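CBIX (Paracoccus pantotrophus, PDB 4CCS) is the terminal enzyme of siroheme biosynthesis in denitrifying bacteria, probably a chelatase that inserts ferrous iron into sirohydrochlorin. Local coordinates at residues A[113-118]-A[174-179]; A[120-125]-A[148-153]; A[138-143]-A[153-158]; A[166-171]-A[199-204]; A[182-187]-A[206-211]. One frame throughout, in Å; residues are numbered along the deposited sequence.

Contact 1: A[113-118]-A[174-179]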
# COMPACT_ATOMS: atom_id res chain seq x y z
N GLN A 113 12.89 19.42 5.10
CA GLN A 113 13.52 19.50 6.42
C GLN A 113 14.91 20.16 6.40
O GLN A 113 15.44 20.51 7.46
CB GLN A 113 13.64 18.10 7.05
CG GLN A 113 12.31 17.44 7.41
CD GLN A 113 11.45 18.30 8.31
OE1 GLN A 113 10.36 18.72 7.92
NE2 GLN A 113 11.90 18.61 9.52
N GLY A 114 15.50 20.31 5.20
CA GLY A 114 16.84 20.88 5.04
C GLY A 114 17.89 19.85 5.46
O GLY A 114 18.99 20.24 5.88
N TRP A 115 17.56 18.54 5.35
CA TRP A 115 18.48 17.45 5.69
C TRP A 115 19.01 16.82 4.40
O TRP A 115 18.20 16.55 3.50
CB TRP A 115 17.78 16.33 6.49
CG TRP A 115 17.09 16.71 7.77
CD1 TRP A 115 17.36 17.78 8.58
CD2 TRP A 115 16.06 15.96 8.43
NE1 TRP A 115 16.53 17.76 9.68
CE2 TRP A 115 15.73 16.64 9.62
CE3 TRP A 115 15.37 14.77 8.12
CZ2 TRP A 115 14.74 16.18 10.50
CZ3 TRP A 115 14.39 14.32 8.98
CH2 TRP A 115 14.07 15.03 10.15
N PRO A 116 20.34 16.53 4.31
CA PRO A 116 20.86 15.84 3.13
C PRO A 116 20.41 14.36 3.24
O PRO A 116 20.51 13.76 4.31
CB PRO A 116 22.38 16.00 3.25
CG PRO A 116 22.63 16.18 4.69
CD PRO A 116 21.43 16.91 5.23
N LEU A 117 19.87 13.81 2.15
CA LEU A 117 19.37 12.44 2.13
C LEU A 117 20.43 11.42 2.57
O LEU A 117 20.10 10.52 3.34
CB LEU A 117 18.74 12.10 0.77
CG LEU A 117 17.88 10.83 0.68
CD1 LEU A 117 16.80 10.82 1.77
CD2 LEU A 117 17.25 10.70 -0.69
N ALA A 118 21.70 11.63 2.17
CA ALA A 118 22.81 10.74 2.53
C ALA A 118 23.08 10.70 4.04
O ALA A 118 23.60 9.70 4.53
CB ALA A 118 24.08 11.12 1.77
N ARG A 174 17.54 13.10 12.74
CA ARG A 174 17.47 13.13 11.27
C ARG A 174 17.14 11.74 10.79
O ARG A 174 18.02 10.94 10.45
CB ARG A 174 18.77 13.67 10.64
CG ARG A 174 18.88 15.17 10.74
CD ARG A 174 20.20 15.66 10.19
NE ARG A 174 20.28 17.12 10.23
CZ ARG A 174 21.08 17.84 9.46
NH1 ARG A 174 21.89 17.25 8.59
NH2 ARG A 174 21.07 19.17 9.55
N ALA A 175 15.85 11.44 10.87
CA ALA A 175 15.27 10.16 10.49
C ALA A 175 13.89 10.39 9.90
O ALA A 175 13.19 11.33 10.30
CB ALA A 175 15.18 9.24 11.71
N ILE A 176 13.52 9.56 8.93
CA ILE A 176 12.22 9.65 8.26
C ILE A 176 11.59 8.27 8.29
O ILE A 176 12.22 7.30 7.86
CB ILE A 176 12.32 10.18 6.79
CG1 ILE A 176 12.86 11.62 6.71
CG2 ILE A 176 10.99 10.05 6.05
CD1 ILE A 176 13.40 12.02 5.35
N CYS A 177 10.33 8.21 8.75
CA CYS A 177 9.54 7.00 8.72
C CYS A 177 8.44 7.11 7.63
O CYS A 177 7.61 8.02 7.65
CB CYS A 177 8.93 6.70 10.09
SG CYS A 177 7.85 5.25 10.10
N LEU A 178 8.45 6.16 6.69
CA LEU A 178 7.45 6.05 5.64
C LEU A 178 6.54 4.84 5.94
O LEU A 178 7.03 3.70 5.95
CB LEU A 178 8.12 5.89 4.26
CG LEU A 178 7.16 5.67 3.07
CD1 LEU A 178 6.17 6.88 2.90
CD2 LEU A 178 7.94 5.42 1.80
N PRO A 179 5.22 5.07 6.16
CA PRO A 179 4.29 3.95 6.41
C PRO A 179 3.95 3.29 5.07
O PRO A 179 3.37 3.92 4.18
CB PRO A 179 3.06 4.62 7.03
CG PRO A 179 3.56 5.92 7.58
CD PRO A 179 4.61 6.35 6.58
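Trp-115 and Arg-174 account for most of this contact. The Arg-174 side chain lies over one face of the indole. Its CG sits 3.5 Å from the centroid of the Trp-115 five-membered ring and only 4° off the ring normal, a CH-pi contact. From CG to NE the arginine chain is extended, which carries it on past the pyrrole part of the ring. NE ends 3.4 Å from Trp-115 CD1, and the guanidinium plane is tilted 31° against the indole. The guanidinium then reaches Pro-116, where Arg-174 NH1 is 3.4 Å from Pro-116 CD. Here the two side chains cross at about a right angle.

The six-membered end of the indole points to the strand. CZ3 of Trp-115 meets CG1 of Ile-176 at 3.8 Å, with the isoleucine at the ring edge. The same CZ3 is 3.5 Å from Ala-175 O. On the opposite face of the indole, Gln-113 CB lies over the ring centre, so the ring is held between two aliphatic groups. Gly-114, between these residues, has positive phi and ends helix 98-113 in a Schellman motif.

An alanine in place of Trp-115 would probably open a gap between Gln-113 and Arg-174 and leave the arginine chain free to swing.

The contact joins the loop after helix 98-113 to the start of strand 175-179. Its chemistry is that of an aromatic plate between aliphatic carbons. The arginine spends its methylenes on the indole, while its guanidinium continues past the ring to Pro-116, another exposed residue.

Contact 2: A[120-125]-A[148-153]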
# COMPACT_ATOMS: atom_id res chain seq x y z
N THR A 120 20.56 11.01 6.36
CA THR A 120 19.26 10.73 6.98
C THR A 120 19.05 9.21 7.11
O THR A 120 19.33 8.47 6.17
CB THR A 120 18.12 11.43 6.20
OG1 THR A 120 18.40 12.82 6.10
CG2 THR A 120 16.75 11.27 6.87
N ARG A 121 18.54 8.78 8.27
CA ARG A 121 18.24 7.38 8.57
C ARG A 121 16.79 7.11 8.14
O ARG A 121 15.90 7.92 8.45
CB ARG A 121 18.44 7.16 10.09
CG ARG A 121 18.13 5.79 10.62
CD ARG A 121 19.12 4.72 10.16
NE ARG A 121 19.09 3.53 11.01
CZ ARG A 121 18.15 2.60 10.94
NH1 ARG A 121 17.14 2.72 10.08
NH2 ARG A 121 18.18 1.56 11.77
N LEU A 122 16.55 5.98 7.45
CA LEU A 122 15.21 5.63 6.96
C LEU A 122 14.58 4.46 7.66
O LEU A 122 15.25 3.46 7.92
CB LEU A 122 15.23 5.39 5.44
CG LEU A 122 15.80 6.54 4.60
CD1 LEU A 122 15.78 6.18 3.13
CD2 LEU A 122 15.05 7.85 4.87
N LEU A 123 13.28 4.57 7.97
CA LEU A 123 12.50 3.50 8.58
C LEU A 123 11.22 3.23 7.76
O LEU A 123 10.37 4.11 7.62
CB LEU A 123 12.16 3.80 10.04
CG LEU A 123 11.37 2.74 10.81
CD1 LEU A 123 12.22 1.46 11.05
CD2 LEU A 123 10.88 3.30 12.13
N VAL A 124 11.12 2.02 7.22
CA VAL A 124 9.96 1.60 6.45
C VAL A 124 9.07 0.87 7.46
O VAL A 124 9.48 -0.17 7.99
CB VAL A 124 10.35 0.71 5.24
CG1 VAL A 124 9.12 0.09 4.57
CG2 VAL A 124 11.20 1.48 4.23
N ALA A 125 7.89 1.44 7.78
CA ALA A 125 6.96 0.83 8.74
C ALA A 125 5.84 0.13 7.99
O ALA A 125 5.21 0.73 7.13
CB ALA A 125 6.39 1.89 9.67
N PRO A 148 20.83 2.73 -0.59
CA PRO A 148 21.98 3.33 -1.30
C PRO A 148 21.93 4.85 -1.40
O PRO A 148 22.97 5.48 -1.61
CB PRO A 148 21.91 2.69 -2.69
CG PRO A 148 21.28 1.40 -2.47
CD PRO A 148 20.20 1.70 -1.45
N TYR A 149 20.73 5.45 -1.23
CA TYR A 149 20.55 6.90 -1.32
C TYR A 149 20.60 7.62 0.02
O TYR A 149 20.65 8.85 0.05
CB TYR A 149 19.24 7.21 -2.07
CG TYR A 149 19.14 6.50 -3.40
CD1 TYR A 149 19.76 7.01 -4.54
CD2 TYR A 149 18.44 5.30 -3.52
CE1 TYR A 149 19.68 6.35 -5.76
CE2 TYR A 149 18.37 4.63 -4.74
CZ TYR A 149 18.97 5.17 -5.86
OH TYR A 149 18.88 4.51 -7.06
N ALA A 150 20.60 6.87 1.12
CA ALA A 150 20.55 7.43 2.47
C ALA A 150 21.65 6.92 3.39
O ALA A 150 22.55 6.21 2.93
CB ALA A 150 19.19 7.13 3.08
N ALA A 151 21.60 7.29 4.69
CA ALA A 151 22.58 6.83 5.69
C ALA A 151 22.42 5.33 5.94
O ALA A 151 23.42 4.61 6.01
CB ALA A 151 22.42 7.61 6.99
N ALA A 152 21.15 4.87 6.02
CA ALA A 152 20.77 3.46 6.22
C ALA A 152 19.24 3.35 6.08
O ALA A 152 18.55 4.36 6.15
CB ALA A 152 21.19 3.00 7.61
N ALA A 153 18.73 2.12 5.89
CA ALA A 153 17.29 1.90 5.82
C ALA A 153 16.95 0.57 6.44
O ALA A 153 17.55 -0.45 6.13
CB ALA A 153 16.79 1.96 4.38
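Leu-122 N donates to Ala-152 O at 2.9 Å, with an angle of 155° at the hydrogen. Ala-153 CA adds a CA-H...O contact to Leu-122 O at 3.3 Å. These two join the start of strand 152-157 to strand 121-126 in parallel. Just ahead of the pairing, a second backbone bond runs from Ala-151 N to Thr-120 O at 3.0 Å. Its donor stands above the carbonyl plane, 35° out of it.

The packing divides between the two faces of the sheet. On one face, Leu-122 CD1 touches Ala-150 CB at 3.5 Å, and Leu-122 CB meets Ala-153 CB at 3.9 Å. Helix 134-146 covers this face through Leu-146 and Ala-143. On the other face, Arg-121 bends at chi2 (69°), and its CD lies 3.7 Å from Ala-152 CB. The arginine tip goes further along the edge strand, where NH1 bonds to Thr-154 OG1.

This is the strand pairing of a beta-alpha-beta unit, closed by helix 134-146. Ala-152 N is buried with no partner in the model. The backbone bonds thus set the pairing, and methyl groups and one arginine chain fill in around them.

Contact 3: A[138-143]-A[153-158]; sequences AARRIA and ATCGFI
Helix 138-143 packs on strand 153-157 through Ala-139, Arg-140 and Ala-143, its axis 7.6 Å from the strand's and running at 154° to it, close to antiparallel. Cys-155 fills the middle of the contact. Its SG is anti to the carbonyl carbon (chi1 -64°), which turns it toward the helix. There it lies 3.3 Å from Ala-139 O and 3.7 Å from Ala-143 CB. The same Ala-139 carbonyl already accepts the helical bond from Ala-143 N.

One residue pair lies on each side of the sulfur. Toward the end of the strand, Ala-139 CB meets Phe-157 CE1 at 3.6 Å, placed at the ring edge near its plane. Toward its start, Ala-153 CB comes within 3.3 Å of Ala-143 O.

Arg-140, an exposed residue, adds its aliphatic chain. Its CG passes Cys-155 SG, and the chain bends at chi3, ending with NH1 3.9 Å from Phe-157 CE2. The guanidinium and ring planes are 69° apart. The charge is met by Glu-137, in a salt bridge to NH2.

The helix is the crossover between strands 121-126 and 152-157, which lie side by side in the sheet. Ala-143 also touches Val-124 of the inner strand, and Ile-142 turns to Pro-99 and Cys-102 of helix 98-113. Strand 152-157 is the outermost strand on this side.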
# COMPACT_ATOMS: atom_id res chain seq x y z
N ALA A 138 8.88 -8.21 1.03
CA ALA A 138 8.57 -7.07 0.16
C ALA A 138 8.99 -5.73 0.80
O ALA A 138 9.52 -4.87 0.09
CB ALA A 138 7.10 -7.06 -0.21
N ALA A 139 8.76 -5.55 2.13
CA ALA A 139 9.16 -4.31 2.81
C ALA A 139 10.68 -4.22 2.89
O ALA A 139 11.22 -3.13 2.73
CB ALA A 139 8.53 -4.23 4.19
N ARG A 140 11.38 -5.37 3.11
CA ARG A 140 12.85 -5.35 3.14
C ARG A 140 13.42 -5.02 1.78
O ARG A 140 14.44 -4.34 1.71
CB ARG A 140 13.44 -6.65 3.69
CG ARG A 140 13.52 -6.65 5.22
CD ARG A 140 14.17 -7.92 5.77
NE ARG A 140 13.32 -9.09 5.53
CZ ARG A 140 12.38 -9.52 6.35
NH1 ARG A 140 12.15 -8.90 7.50
NH2 ARG A 140 11.65 -10.58 6.03
N ARG A 141 12.75 -5.49 0.69
CA ARG A 141 13.18 -5.17 -0.68
C ARG A 141 13.09 -3.65 -0.88
O ARG A 141 13.99 -3.05 -1.49
CB ARG A 141 12.30 -5.88 -1.72
CG ARG A 141 12.75 -7.29 -2.04
CD ARG A 141 12.11 -7.83 -3.32
NE ARG A 141 10.65 -8.00 -3.22
CZ ARG A 141 10.04 -9.05 -2.67
NH1 ARG A 141 10.75 -10.02 -2.12
NH2 ARG A 141 8.72 -9.11 -2.66
N ILE A 142 12.00 -3.01 -0.37
CA ILE A 142 11.84 -1.55 -0.44
C ILE A 142 13.00 -0.86 0.31
O ILE A 142 13.70 -0.03 -0.27
CB ILE A 142 10.43 -1.06 0.04
CG1 ILE A 142 9.25 -1.60 -0.84
CG2 ILE A 142 10.39 0.49 0.17
CD1 ILE A 142 9.17 -1.10 -2.31
N ALA A 143 13.21 -1.21 1.60
CA ALA A 143 14.28 -0.61 2.41
C ALA A 143 15.66 -0.79 1.74
O ALA A 143 16.41 0.18 1.66
CB ALA A 143 14.30 -1.21 3.81
N ALA A 153 18.73 2.12 5.89
CA ALA A 153 17.29 1.90 5.82
C ALA A 153 16.95 0.57 6.44
O ALA A 153 17.55 -0.45 6.13
CB ALA A 153 16.79 1.96 4.38
N THR A 154 15.99 0.57 7.38
CA THR A 154 15.55 -0.64 8.06
C THR A 154 14.02 -0.67 8.07
O THR A 154 13.39 0.31 7.66
CB THR A 154 16.10 -0.73 9.48
OG1 THR A 154 15.65 0.42 10.20
CG2 THR A 154 17.63 -0.88 9.53
N CYS A 155 13.46 -1.80 8.49
CA CYS A 155 12.02 -2.03 8.56
C CYS A 155 11.59 -2.23 10.00
O CYS A 155 12.38 -2.70 10.83
CB CYS A 155 11.62 -3.25 7.74
SG CYS A 155 11.92 -3.08 5.96
N GLY A 156 10.30 -1.97 10.26
CA GLY A 156 9.64 -2.20 11.53
C GLY A 156 8.25 -2.68 11.16
O GLY A 156 7.63 -2.12 10.25
N PHE A 157 7.74 -3.69 11.87
CA PHE A 157 6.44 -4.26 11.59
C PHE A 157 5.47 -4.23 12.78
O PHE A 157 5.88 -4.03 13.93
CB PHE A 157 6.58 -5.70 11.04
CG PHE A 157 7.48 -5.78 9.83
CD1 PHE A 157 7.00 -5.49 8.56
CD2 PHE A 157 8.82 -6.12 9.97
CE1 PHE A 157 7.84 -5.56 7.45
CE2 PHE A 157 9.66 -6.19 8.85
CZ PHE A 157 9.17 -5.89 7.60
N ILE A 158 4.19 -4.42 12.48
CA ILE A 158 3.15 -4.47 13.51
C ILE A 158 2.92 -5.94 13.93
O ILE A 158 2.81 -6.22 15.12
CB ILE A 158 1.86 -3.75 13.02
CG1 ILE A 158 2.04 -2.22 13.05
CG2 ILE A 158 0.62 -4.13 13.88
CD1 ILE A 158 2.37 -1.61 11.78

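Contact 4: A[166-171]-A[199-204]; sequences DAARDL and AGFQGL
Ala-168, Arg-169 and Leu-171 meet Ala-199, Phe-201 and Gln-202 where the end of helix 164-167 and the turn after it meet the turn after helix 192-199. Asp-166 takes part indirectly, through a salt bridge whose hydrogen bond is weak, Arg-169 NH1 to Asp-166 OD1 at 3.3 Å. Ala-168 packs inward, its CB 3.6 Å from Ala-199 CB. Its carbonyl O lies at the edge of the Phe-201 ring.

Arg-169 has CG anti to the backbone N (chi1 -168°), and that carbon runs past Ala-199 O at 3.6 Å. The guanidinium has Ala-199 CA over one face, and NH2 bonds to Gln-198 O. Asp-170 N reaches the second turn through a water, 3.0 Å from that nitrogen, which also lies 2.7 Å from Ala-199 O. Leu-171 CD1 touches Phe-201 CE1 at 3.9 Å, again at the ring edge. Leu-171 O is 2.7 Å from another water, which lies 3.0 Å from Gln-202 NE2.

Gly-200 has positive phi and closes helix 192-199 in a Schellman motif. Both turns lead from a helix into neighbouring strands, 175-179 and 204-205, at the N-terminal edge of a parallel alpha/beta sheet, consistent with the Rossmann-like chelatase fold.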
# COMPACT_ATOMS: atom_id res chain seq x y z
N ASP A 166 10.47 -1.47 18.66
CA ASP A 166 11.89 -1.78 18.81
C ASP A 166 12.74 -1.16 17.69
O ASP A 166 13.78 -0.57 17.96
CB ASP A 166 12.10 -3.31 18.83
CG ASP A 166 11.52 -3.98 20.06
OD1 ASP A 166 11.57 -3.37 21.15
OD2 ASP A 166 10.99 -5.10 19.92
N ALA A 167 12.28 -1.31 16.43
CA ALA A 167 12.96 -0.83 15.22
C ALA A 167 13.14 0.68 15.16
O ALA A 167 14.15 1.16 14.63
CB ALA A 167 12.23 -1.33 13.98
N ALA A 168 12.17 1.44 15.72
CA ALA A 168 12.23 2.90 15.74
C ALA A 168 12.99 3.45 16.95
O ALA A 168 13.18 4.66 17.03
CB ALA A 168 10.82 3.48 15.71
N ARG A 169 13.40 2.60 17.89
CA ARG A 169 14.10 3.03 19.10
C ARG A 169 15.59 3.32 18.81
O ARG A 169 16.17 2.71 17.91
CB ARG A 169 13.93 1.99 20.24
CG ARG A 169 14.37 2.48 21.63
CD ARG A 169 13.99 1.53 22.74
NE ARG A 169 12.60 1.69 23.14
CZ ARG A 169 11.65 0.77 22.96
NH1 ARG A 169 11.94 -0.39 22.40
NH2 ARG A 169 10.40 1.01 23.35
N ASP A 170 16.18 4.30 19.53
CA ASP A 170 17.59 4.71 19.43
C ASP A 170 18.02 5.17 18.01
O ASP A 170 19.17 4.96 17.61
CB ASP A 170 18.53 3.61 19.98
CG ASP A 170 18.20 3.22 21.41
OD1 ASP A 170 18.07 4.13 22.25
OD2 ASP A 170 18.04 2.01 21.67
N LEU A 171 17.11 5.84 17.28
CA LEU A 171 17.44 6.41 15.97
C LEU A 171 17.73 7.89 16.18
O LEU A 171 17.26 8.44 17.19
CB LEU A 171 16.30 6.21 14.94
CG LEU A 171 15.96 4.76 14.55
CD1 LEU A 171 14.84 4.72 13.51
CD2 LEU A 171 17.17 4.03 13.99
N ALA A 199 8.48 4.00 21.15
CA ALA A 199 9.88 3.89 20.72
C ALA A 199 10.71 5.12 21.05
O ALA A 199 11.94 5.04 21.07
CB ALA A 199 9.95 3.62 19.22
N GLY A 200 10.06 6.28 21.24
CA GLY A 200 10.73 7.55 21.47
C GLY A 200 11.24 8.09 20.14
O GLY A 200 12.27 8.77 20.11
N PHE A 201 10.55 7.77 19.03
CA PHE A 201 10.94 8.21 17.69
C PHE A 201 10.91 9.74 17.59
O PHE A 201 9.89 10.36 17.91
CB PHE A 201 10.08 7.55 16.60
CG PHE A 201 10.54 7.84 15.19
CD1 PHE A 201 11.75 7.34 14.72
CD2 PHE A 201 9.76 8.62 14.34
CE1 PHE A 201 12.18 7.62 13.41
CE2 PHE A 201 10.18 8.88 13.02
CZ PHE A 201 11.39 8.39 12.58
N GLN A 202 12.03 10.35 17.20
CA GLN A 202 12.20 11.81 17.12
C GLN A 202 12.12 12.35 15.70
O GLN A 202 12.12 13.57 15.52
CB GLN A 202 13.57 12.22 17.69
CG GLN A 202 13.88 11.72 19.09
CD GLN A 202 15.33 11.99 19.45
OE1 GLN A 202 15.75 13.15 19.59
NE2 GLN A 202 16.14 10.94 19.60
N GLY A 203 12.10 11.47 14.70
CA GLY A 203 12.13 11.91 13.31
C GLY A 203 10.77 12.28 12.73
O GLY A 203 9.77 12.41 13.45
N LEU A 204 10.75 12.45 11.41
CA LEU A 204 9.57 12.83 10.65
C LEU A 204 8.78 11.59 10.26
O LEU A 204 9.36 10.61 9.79
CB LEU A 204 10.03 13.59 9.39
CG LEU A 204 8.94 14.09 8.44
CD1 LEU A 204 8.07 15.17 9.11
CD2 LEU A 204 9.57 14.67 7.18
O HOH W 1 14.40 6.26 21.04
O HOH W 2 14.33 9.06 16.25
O HOH W 3 16.68 8.03 19.83

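Contact 5: A[182-187]-A[206-211]; sequences ATQAEH and LPPVGL
Gln-184 and His-187 both place CG anti to the backbone N, at chi1 -176° and 174°, and both side chains reach Pro-208. Gln-184 then bends at chi2, which brings its amide back toward the histidine. The two residues belong to the N-terminal turn of helix 184-189, where Thr-183 is the N-cap. Its OG1 accepts from Glu-186 N at 3.2 Å.

His-187 ND1 donates to Gln-184 OE1 at 2.8 Å, with 161° at the hydrogen. The acceptor lies in the imidazole plane, so the bond fixes how the ring is turned. Pro-208 CD lies over one face of that ring, 4.1 Å from its centroid and offset toward the rim, a CH-pi contact. The imidazole also meets Phe-181 edge-to-face. A leucine in place of His-187 would probably leave Gln-184 OE1 without its donor and free that amide to turn beside Pro-208.

The other end of the Gln-184 amide packs on Leu-211, its NE2 3.3 Å from CD1. The two side chains cross at about a right angle.

Gly-210 lies against the residues before the helix. Its CA makes a CA-H...O contact of 3.4 Å with Ala-182 O, and any beta carbon at this glycine would clash with that oxygen. One water ties the two backbones together, 2.8 Å from Ala-182 O and 2.9 Å from Gly-210 O.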
# COMPACT_ATOMS: atom_id res chain seq x y z
N ALA A 182 -1.32 0.71 1.84
CA ALA A 182 -2.06 1.03 0.62
C ALA A 182 -3.28 1.92 0.86
O ALA A 182 -3.69 2.63 -0.06
CB ALA A 182 -2.48 -0.26 -0.07
N THR A 183 -3.89 1.86 2.07
CA THR A 183 -5.08 2.67 2.39
C THR A 183 -4.96 3.33 3.74
O THR A 183 -4.27 2.80 4.62
CB THR A 183 -6.39 1.84 2.35
OG1 THR A 183 -6.46 0.96 3.49
CG2 THR A 183 -6.60 1.07 1.04
N GLN A 184 -5.67 4.46 3.91
CA GLN A 184 -5.71 5.16 5.19
C GLN A 184 -6.39 4.29 6.26
O GLN A 184 -5.89 4.25 7.39
CB GLN A 184 -6.39 6.55 5.07
CG GLN A 184 -6.37 7.37 6.39
CD GLN A 184 -4.98 7.89 6.74
OE1 GLN A 184 -4.15 7.19 7.32
NE2 GLN A 184 -4.70 9.15 6.43
N ALA A 185 -7.46 3.55 5.91
CA ALA A 185 -8.19 2.70 6.88
C ALA A 185 -7.26 1.64 7.49
O ALA A 185 -7.22 1.51 8.71
CB ALA A 185 -9.41 2.05 6.23
N GLU A 186 -6.44 0.96 6.66
CA GLU A 186 -5.49 -0.03 7.18
C GLU A 186 -4.39 0.62 8.01
O GLU A 186 -4.01 0.07 9.05
CB GLU A 186 -4.89 -0.87 6.05
CG GLU A 186 -5.93 -1.75 5.39
CD GLU A 186 -5.45 -2.30 4.07
OE1 GLU A 186 -5.30 -1.53 3.09
OE2 GLU A 186 -5.20 -3.51 4.03
N HIS A 187 -3.91 1.80 7.59
CA HIS A 187 -2.89 2.56 8.30
C HIS A 187 -3.37 2.94 9.72
O HIS A 187 -2.69 2.65 10.69
CB HIS A 187 -2.49 3.82 7.52
CG HIS A 187 -1.54 4.73 8.25
ND1 HIS A 187 -1.88 6.05 8.53
CD2 HIS A 187 -0.31 4.47 8.75
CE1 HIS A 187 -0.83 6.56 9.17
NE2 HIS A 187 0.14 5.65 9.32
N LEU A 206 5.88 10.34 7.79
CA LEU A 206 5.14 10.73 6.59
C LEU A 206 3.74 10.12 6.53
O LEU A 206 3.49 9.13 7.22
CB LEU A 206 5.95 10.31 5.32
CG LEU A 206 7.38 10.88 5.18
CD1 LEU A 206 8.00 10.42 3.86
CD2 LEU A 206 7.37 12.42 5.22
N PRO A 207 2.84 10.67 5.66
CA PRO A 207 1.53 10.05 5.43
C PRO A 207 1.78 8.66 4.77
O PRO A 207 2.86 8.48 4.18
CB PRO A 207 0.86 11.01 4.43
CG PRO A 207 1.47 12.31 4.69
CD PRO A 207 2.90 12.02 5.06
N PRO A 208 0.81 7.69 4.86
CA PRO A 208 0.98 6.38 4.22
C PRO A 208 1.16 6.53 2.71
O PRO A 208 0.60 7.47 2.11
CB PRO A 208 -0.30 5.62 4.60
CG PRO A 208 -1.30 6.68 4.83
CD PRO A 208 -0.54 7.82 5.45
N VAL A 209 2.01 5.68 2.11
CA VAL A 209 2.36 5.73 0.68
C VAL A 209 1.12 5.68 -0.25
O VAL A 209 1.13 6.36 -1.27
CB VAL A 209 3.43 4.66 0.31
CG1 VAL A 209 2.89 3.22 0.40
CG2 VAL A 209 4.05 4.94 -1.06
N GLY A 210 0.05 4.94 0.12
CA GLY A 210 -1.18 4.82 -0.68
C GLY A 210 -1.89 6.16 -0.96
O GLY A 210 -2.69 6.24 -1.90
N LEU A 211 -1.60 7.20 -0.17
CA LEU A 211 -2.22 8.53 -0.34
C LEU A 211 -1.40 9.49 -1.21
O LEU A 211 -1.83 10.62 -1.44
CB LEU A 211 -2.51 9.20 1.02
CG LEU A 211 -3.45 8.46 1.99
CD1 LEU A 211 -3.59 9.25 3.28
CD2 LEU A 211 -4.83 8.20 1.37
O HOH W 4 -4.95 4.46 -1.70

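Overall arrangement
Contacts 1, 2 and 3 all reach the parallel sheet 152-157, 121-126, 175-179, 204-205. Contacts 2 and 3 share Ala-153 and build one beta-alpha-beta unit, the first by backbone bonds and the second by helix packing. Contact 2 meets contact 1 through backbone bonds between strands 121-126 and 175-179. Contact 4 joins contact 1 where Leu-204 pairs with Ala-175 and Cys-177. Contacts 1, 2 and 4 lie far from the chain centre, contact 3 nearer. Contacts 1 and 4 use arginine chains, and contact 4 adds bridging waters. Contact 5, nearest the centre, packs a buried proline and glycine; its side-chain bonds lie within the helix start. Its Leu-206 and Val-209 bond to Cys-177 and Pro-179 of contact 1.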